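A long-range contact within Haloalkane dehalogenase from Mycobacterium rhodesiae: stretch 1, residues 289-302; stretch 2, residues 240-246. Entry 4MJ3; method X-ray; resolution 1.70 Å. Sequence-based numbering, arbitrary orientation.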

# COMPACT_ATOMS: atom_id res chain seq x y z
N GLU A 289 -10.94 -5.91 -12.28
CA GLU A 289 -11.30 -4.66 -12.98
C GLU A 289 -10.20 -3.61 -12.80
O GLU A 289 -9.82 -2.93 -13.75
CB GLU A 289 -12.64 -4.15 -12.46
CG GLU A 289 -13.85 -4.99 -12.88
CD GLU A 289 -14.09 -6.26 -12.06
OE1 GLU A 289 -13.34 -6.59 -11.10
OE2 GLU A 289 -15.08 -6.94 -12.36
N LEU A 290 -9.66 -3.49 -11.60
CA LEU A 290 -8.58 -2.54 -11.36
C LEU A 290 -7.33 -2.95 -12.14
O LEU A 290 -6.69 -2.10 -12.77
CB LEU A 290 -8.28 -2.38 -9.86
CG LEU A 290 -7.15 -1.40 -9.52
CD1 LEU A 290 -7.42 0.00 -10.04
CD2 LEU A 290 -6.92 -1.37 -8.01
N ALA A 291 -7.01 -4.24 -12.16
CA ALA A 291 -5.86 -4.72 -12.91
C ALA A 291 -6.01 -4.46 -14.41
O ALA A 291 -5.06 -4.05 -15.06
CB ALA A 291 -5.60 -6.19 -12.65
N GLU A 292 -7.21 -4.67 -14.94
CA GLU A 292 -7.49 -4.35 -16.35
C GLU A 292 -7.29 -2.86 -16.64
O GLU A 292 -6.72 -2.50 -17.68
CB GLU A 292 -8.90 -4.81 -16.77
CG GLU A 292 -9.08 -6.34 -16.85
CD GLU A 292 -8.33 -7.00 -18.00
OE1 GLU A 292 -7.62 -6.30 -18.76
OE2 GLU A 292 -8.45 -8.25 -18.17
N ALA A 293 -7.72 -2.00 -15.73
CA ALA A 293 -7.49 -0.55 -15.87
C ALA A 293 -5.99 -0.23 -15.89
O ALA A 293 -5.55 0.61 -16.67
CB ALA A 293 -8.19 0.23 -14.77
N VAL A 294 -5.20 -0.91 -15.05
CA VAL A 294 -3.75 -0.71 -15.03
C VAL A 294 -3.11 -1.14 -16.36
O VAL A 294 -2.28 -0.42 -16.90
CB VAL A 294 -3.09 -1.46 -13.85
CG1 VAL A 294 -1.58 -1.41 -13.98
CG2 VAL A 294 -3.55 -0.86 -12.53
N VAL A 295 -3.54 -2.29 -16.90
CA VAL A 295 -3.00 -2.78 -18.16
C VAL A 295 -3.31 -1.78 -19.27
O VAL A 295 -2.43 -1.41 -20.03
CB VAL A 295 -3.56 -4.17 -18.53
CG1 VAL A 295 -3.12 -4.55 -19.94
CG2 VAL A 295 -3.09 -5.21 -17.53
N THR A 296 -4.56 -1.33 -19.33
CA THR A 296 -4.98 -0.36 -20.34
C THR A 296 -4.14 0.92 -20.29
O THR A 296 -3.68 1.43 -21.32
CB THR A 296 -6.48 -0.05 -20.18
OG1 THR A 296 -7.23 -1.22 -20.50
CG2 THR A 296 -6.93 1.12 -21.07
N PHE A 297 -3.92 1.41 -19.06
CA PHE A 297 -3.11 2.61 -18.80
C PHE A 297 -1.64 2.46 -19.19
O PHE A 297 -1.07 3.35 -19.80
CB PHE A 297 -3.27 2.95 -17.31
CG PHE A 297 -2.34 4.00 -16.79
CD1 PHE A 297 -2.46 5.32 -17.18
CD2 PHE A 297 -1.41 3.67 -15.82
CE1 PHE A 297 -1.62 6.29 -16.64
CE2 PHE A 297 -0.58 4.63 -15.25
CZ PHE A 297 -0.68 5.94 -15.66
N VAL A 298 -1.06 1.31 -18.87
CA VAL A 298 0.31 1.00 -19.27
C VAL A 298 0.42 0.98 -20.79
O VAL A 298 1.31 1.61 -21.36
CB VAL A 298 0.81 -0.34 -18.68
CG1 VAL A 298 2.13 -0.76 -19.30
CG2 VAL A 298 0.97 -0.19 -17.18
N ARG A 299 -0.49 0.29 -21.45
CA ARG A 299 -0.42 0.18 -22.90
C ARG A 299 -0.65 1.52 -23.61
O ARG A 299 -0.12 1.73 -24.70
CB ARG A 299 -1.41 -0.85 -23.41
CG ARG A 299 -1.07 -2.22 -22.82
CD ARG A 299 -1.81 -3.40 -23.41
NE ARG A 299 -1.18 -4.66 -23.05
CZ ARG A 299 -1.69 -5.85 -23.32
NH1 ARG A 299 -2.86 -5.96 -23.95
NH2 ARG A 299 -1.03 -6.94 -22.97
N ALA A 300 -1.47 2.38 -23.01
CA ALA A 300 -1.78 3.69 -23.59
C ALA A 300 -0.65 4.69 -23.41
O ALA A 300 -0.68 5.78 -24.02
CB ALA A 300 -3.07 4.26 -22.98
N ASN A 301 0.33 4.33 -22.59
CA ASN A 301 1.46 5.20 -22.29
C ASN A 301 2.77 4.43 -22.49
O ASN A 301 3.50 4.17 -21.53
CB ASN A 301 1.34 5.70 -20.85
CG ASN A 301 0.18 6.67 -20.67
OD1 ASN A 301 0.28 7.85 -21.02
ND2 ASN A 301 -0.92 6.17 -20.14
N PRO A 302 3.04 4.04 -23.75
CA PRO A 302 4.20 3.16 -24.06
C PRO A 302 5.55 3.72 -23.61
O PRO A 302 5.73 4.94 -23.66
CB PRO A 302 4.13 3.00 -25.58
CG PRO A 302 3.32 4.16 -26.07
CD PRO A 302 2.33 4.45 -24.98
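Stretch 2 240-246: KPFLSAF

Stretch 2 lies along the helix that runs through stretch 1 from before Glu289, as an extended segment running nearly antiparallel to it. Residues 242-244 are in strand conformation, with phi/psi values of -134/123° at Phe242, -113/129° at Leu243 and -93/120° at Ser244, and Pro241 before them is also extended (-58/132°). The N-to-C directions of strand and helix differ by 152°, and their axes approach to 10.1 Å. The register follows from this orientation: Pro241 lies by Asn301 (CA to CA 7.2 Å), Leu243 by Phe297 (CA to CA 7.5 Å) and Ala245 by Leu290 (CA to CA 7.4 Å). Extended geometry makes side chains alternate, so Pro241, Leu243 and Ala245 direct their CA-to-CB bonds toward the helix, whereas that of Phe242 points away.

Phe297 contributes the largest covered area, 87 Å². Its chi1 of 170° (t) carries the ring out to the strand, where Leu243 CB sits over one face, 3.7 Å from the ring centroid of Phe297 and only 10° off the normal, a CH-pi contact. The ring edge meets the backbone: Phe297 CZ is 3.6 Å from Pro241 O and 3.9 Å from Phe242 N. Leu243, with 70 Å² covered, also reaches the helix backbone, its CD2 lying 4.2 Å from Ala293 O.

Pro241, with 60 Å² covered, is contacted by two residues. Its CB is 3.6 Å from Phe297 CZ, and its CG is 3.4 Å from Asn301 OD1. The Asn301 side chain is held by a hydrogen bond from its ND2 to Phe297 O (2.8 Å). Toward the other end of the contact, Leu290 CD1 packs 3.7 Å from Ala245 CB. No hydrogen bond links the stretches; the 338 Å² interface rests on side-chain packing and van der Waals contacts with the backbone.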

# COMPACT_ATOMS: atom_id res chain seq x y z
N LYS A 240 4.92 12.81 -15.66
CA LYS A 240 4.76 11.48 -16.23
C LYS A 240 3.36 10.95 -15.93
O LYS A 240 2.64 11.51 -15.08
CB LYS A 240 5.85 10.53 -15.74
CG LYS A 240 7.18 10.78 -16.45
CD LYS A 240 8.32 9.94 -15.90
CE LYS A 240 8.81 10.49 -14.57
NZ LYS A 240 9.97 9.72 -14.06
N PRO A 241 2.95 9.90 -16.64
CA PRO A 241 1.53 9.47 -16.53
C PRO A 241 1.05 9.12 -15.13
O PRO A 241 1.71 8.37 -14.39
CB PRO A 241 1.47 8.25 -17.46
CG PRO A 241 2.51 8.53 -18.48
CD PRO A 241 3.64 9.16 -17.71
N PHE A 242 -0.10 9.67 -14.78
CA PHE A 242 -0.72 9.48 -13.47
C PHE A 242 -2.20 9.18 -13.68
O PHE A 242 -2.92 9.97 -14.31
CB PHE A 242 -0.53 10.75 -12.65
CG PHE A 242 -0.98 10.60 -11.23
CD1 PHE A 242 -2.31 10.64 -10.89
CD2 PHE A 242 -0.03 10.41 -10.23
CE1 PHE A 242 -2.71 10.49 -9.57
CE2 PHE A 242 -0.42 10.26 -8.92
CZ PHE A 242 -1.76 10.30 -8.60
N LEU A 243 -2.64 8.03 -13.16
CA LEU A 243 -4.01 7.57 -13.29
C LEU A 243 -4.71 7.55 -11.94
O LEU A 243 -4.18 7.02 -10.95
CB LEU A 243 -4.06 6.14 -13.86
CG LEU A 243 -5.47 5.60 -14.17
CD1 LEU A 243 -6.02 6.26 -15.42
CD2 LEU A 243 -5.47 4.09 -14.33
N SER A 244 -5.88 8.16 -11.90
CA SER A 244 -6.77 8.08 -10.76
C SER A 244 -7.73 6.92 -11.02
O SER A 244 -8.47 6.96 -12.00
CB SER A 244 -7.55 9.39 -10.60
OG SER A 244 -8.41 9.31 -9.48
N ALA A 245 -7.71 5.93 -10.13
CA ALA A 245 -8.55 4.75 -10.20
C ALA A 245 -9.13 4.41 -8.82
O ALA A 245 -9.06 3.27 -8.35
CB ALA A 245 -7.76 3.58 -10.76
N PHE A 246 -9.75 5.41 -8.20
CA PHE A 246 -10.46 5.25 -6.94
C PHE A 246 -11.78 4.51 -7.18
O PHE A 246 -12.32 4.48 -8.31
CB PHE A 246 -10.77 6.62 -6.31
CG PHE A 246 -9.60 7.33 -5.70
CD1 PHE A 246 -8.40 7.51 -6.40
CD2 PHE A 246 -9.70 7.86 -4.41
CE1 PHE A 246 -7.34 8.21 -5.83
CE2 PHE A 246 -8.64 8.59 -3.84
CZ PHE A 246 -7.46 8.74 -4.54